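GntR family transcriptional regulator (Streptococcus agalactiae, PDB 7B5U) probably regulates transcription by binding DNA, this piece being its C-terminal RCK_C effector domain, which binds the second messenger c-di-AMP as a dimer. Local coordinates at residues A[24-27]-A[31-34]. Sequence-based numbering, arbitrary orientation.
Sequences LNVW and GATI. With 2BA ((2R,3R,3aS,5R,7aR,9R,10R,10aS,12R,14aR)-2,9-bis(6-amino-9H-purin-9-yl)octahydro-2H,7H-difuro[3,2-d:3',2'-j][1,3,7,9,2,8 ]tetraoxadiphosphacyclododecine-3,5,10,12-tetrol 5,12-dioxide), chain C.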
loop_
_atom_site.group_PDB
_atom_site.type_symbol
_atom_site.label_atom_id
_atom_site.label_comp_id
_atom_site.label_asym_id
_atom_site.label_seq_id
_atom_site.Cartn_x
_atom_site.Cartn_y
_atom_site.Cartn_z
ATOM N N LEU A 24 -13.847 1.429 -2.972
ATOM C CA LEU A 24 -13.398 2.791 -3.221
ATOM C C LEU A 24 -12.385 2.839 -4.345
ATOM O O LEU A 24 -12.278 3.867 -5.028
ATOM C CB LEU A 24 -12.781 3.376 -1.955
ATOM C CG LEU A 24 -13.762 3.570 -0.802
ATOM C CD1 LEU A 24 -13.014 3.994 0.444
ATOM C CD2 LEU A 24 -14.815 4.600 -1.168
ATOM N N ASN A 25 -11.630 1.753 -4.542
ATOM C CA ASN A 25 -10.563 1.715 -5.538
ATOM C C ASN A 25 -9.501 2.779 -5.232
ATOM O O ASN A 25 -9.058 3.517 -6.117
ATOM C CB ASN A 25 -11.145 1.858 -6.950
ATOM C CG ASN A 25 -10.334 1.143 -8.013
ATOM O OD1 ASN A 25 -9.583 0.186 -7.741
ATOM N ND2 ASN A 25 -10.493 1.585 -9.245
ATOM N N VAL A 26 -9.064 2.817 -3.961
ATOM C CA VAL A 26 -8.368 3.991 -3.412
ATOM C C VAL A 26 -7.171 4.416 -4.259
ATOM O O VAL A 26 -7.029 5.600 -4.567
ATOM C CB VAL A 26 -7.967 3.771 -1.943
ATOM C CG1 VAL A 26 -7.054 4.904 -1.453
ATOM C CG2 VAL A 26 -9.196 3.671 -1.066
ATOM N N TRP A 27 -6.267 3.485 -4.613
ATOM C CA TRP A 27 -5.055 3.905 -5.324
ATOM C C TRP A 27 -5.396 4.654 -6.607
ATOM O O TRP A 27 -4.730 5.637 -6.957
ATOM C CB TRP A 27 -4.121 2.717 -5.623
ATOM C CG TRP A 27 -2.822 3.207 -6.222
ATOM C CD1 TRP A 27 -1.704 3.594 -5.534
ATOM C CD2 TRP A 27 -2.527 3.429 -7.615
ATOM N NE1 TRP A 27 -0.739 4.038 -6.404
ATOM C CE2 TRP A 27 -1.217 3.947 -7.688
ATOM C CE3 TRP A 27 -3.241 3.237 -8.807
ATOM C CZ2 TRP A 27 -0.609 4.265 -8.901
ATOM C CZ3 TRP A 27 -2.630 3.557 -10.011
ATOM C CH2 TRP A 27 -1.327 4.064 -10.049
ATOM N N GLY A 31 -4.007 7.995 -5.654
ATOM C CA GLY A 31 -2.593 7.699 -5.725
ATOM C C GLY A 31 -1.984 7.159 -4.452
ATOM O O GLY A 31 -0.768 6.916 -4.426
ATOM N N ALA A 32 -2.782 6.938 -3.413
ATOM C CA ALA A 32 -2.271 6.492 -2.126
ATOM C C ALA A 32 -2.262 4.977 -2.008
ATOM O O ALA A 32 -3.174 4.298 -2.492
ATOM C CB ALA A 32 -3.146 7.053 -1.012
ATOM N N THR A 33 -1.247 4.456 -1.327
ATOM C CA THR A 33 -1.223 3.050 -0.935
ATOM C C THR A 33 -1.399 2.994 0.576
ATOM O O THR A 33 -0.526 3.459 1.328
ATOM C CB THR A 33 0.081 2.380 -1.358
ATOM O OG1 THR A 33 0.221 2.464 -2.784
ATOM C CG2 THR A 33 0.094 0.912 -0.958
ATOM N N ILE A 34 -2.538 2.462 1.018
ATOM C CA ILE A 34 -2.840 2.377 2.445
ATOM C C ILE A 34 -2.043 1.237 3.068
ATOM O O ILE A 34 -2.092 0.095 2.594
ATOM C CB ILE A 34 -4.350 2.193 2.675
ATOM C CG1 ILE A 34 -5.134 3.410 2.162
ATOM C CG2 ILE A 34 -4.621 1.910 4.146
ATOM C CD1 ILE A 34 -6.645 3.207 2.163
HETATM P P 2BA C . -5.254 -1.795 -8.267
HETATM O O1P 2BA C . -4.401 -0.736 -7.674
HETATM O O2P 2BA C . -5.556 -1.707 -9.726
HETATM O "O5'" 2BA C . -4.574 -3.221 -7.897
HETATM C "C5'" 2BA C . -5.060 -4.397 -8.504
HETATM C "C4'" 2BA C . -4.463 -5.600 -7.719
HETATM O "O4'" 2BA C . -3.138 -5.598 -7.860
HETATM C "C3'" 2BA C . -4.794 -5.537 -6.207
HETATM O "O3'" 2BA C . -6.016 -6.147 -5.999
HETATM C "C2'" 2BA C . -3.550 -6.255 -5.627
HETATM O "O2'" 2BA C . -3.759 -7.730 -5.592
HETATM C "C1'" 2BA C . -2.534 -5.895 -6.435
HETATM N N9 2BA C . -1.787 -4.713 -6.016
HETATM C C8 2BA C . -1.884 -3.487 -6.591
HETATM N N7 2BA C . -1.063 -2.646 -5.935
HETATM C C5 2BA C . -0.484 -3.376 -4.948
HETATM C C6 2BA C . 0.433 -3.093 -3.972
HETATM N N6 2BA C . 1.020 -1.806 -3.764
HETATM N N1 2BA C . 0.837 -4.057 -3.144
HETATM C C2 2BA C . 0.332 -5.315 -3.236
HETATM N N3 2BA C . -0.551 -5.635 -4.195
HETATM C C4 2BA C . -0.933 -4.635 -5.015
HETATM P P1 2BA C . -6.871 -5.882 -4.613
HETATM O O1P1 2BA C . -6.010 -6.028 -3.407
HETATM O O2P1 2BA C . -8.065 -6.771 -4.681
HETATM O "O5'1" 2BA C . -7.289 -4.306 -4.705
HETATM C "C5'1" 2BA C . -8.258 -3.910 -5.656
HETATM C "C4'1" 2BA C . -8.205 -2.349 -5.734
HETATM O "O4'1" 2BA C . -8.513 -1.822 -4.552
HETATM C "C3'1" 2BA C . -6.793 -1.855 -6.128
HETATM O "O3'1" 2BA C . -6.719 -1.837 -7.510
HETATM C "C2'1" 2BA C . -6.774 -0.481 -5.409
HETATM O "O2'1" 2BA C . -7.378 0.574 -6.285
HETATM C "C1'1" 2BA C . -7.489 -0.660 -4.279
HETATM N N91 2BA C . -6.726 -1.067 -3.103
HETATM C C81 2BA C . -6.639 -2.303 -2.548
HETATM N N71 2BA C . -5.803 -2.262 -1.495
HETATM C C51 2BA C . -5.355 -0.986 -1.428
HETATM C C61 2BA C . -4.476 -0.314 -0.596
HETATM N N61 2BA C . -3.830 -0.966 0.501
HETATM N N11 2BA C . -4.250 0.971 -0.771
HETATM C C21 2BA C . -4.835 1.633 -1.795
HETATM N N31 2BA C . -5.697 1.041 -2.628
HETATM C C41 2BA C . -5.915 -0.270 -2.425
#
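W27, in the first turn of helix 26-30, lies against G31, A32 and T33, where the chain enters strand 33-39. Its CB touches A32 O and N31 of the ligand adenine. With CG anti to the backbone N (chi1 -174°), the indole turns toward G31: CD1 meets A32 O and T33 OG1, the latter at 3.5 Å, while NE1 donates to S46 O of the second subunit. T33 OG1 is hydrogen-bonded to S46 OG of that subunit, whose G48 also packs on the indole. G31 CA lies over one face of the indole, 4.2 Å from the centroid of its five-membered ring, a CH-pi contact. G31 N closes the helix end with a 2.8 Å hydrogen bond to W27 O. A32 O is buried without a hydrogen-bond partner; W27 CA makes a 3.4 Å CA-H...O contact with it, and the adenine C21 lies against it at 3.2 Å. V26 CG1 packs on I34 CD1 (4.0 Å), the side chains crossing at about a right angle.

Backbone groups of both segments read one adenine. I34 N donates to N11 (2.9 Å, 164°) and I34 O accepts from N61, while W27 N gives N31 a weaker, bent bond. N25 OD1 takes the ribose hydroxyl O2'1 at 2.7 Å. The second subunit repeats several of these bonds, as expected of a c-di-AMP site at an RCK_C dimer interface.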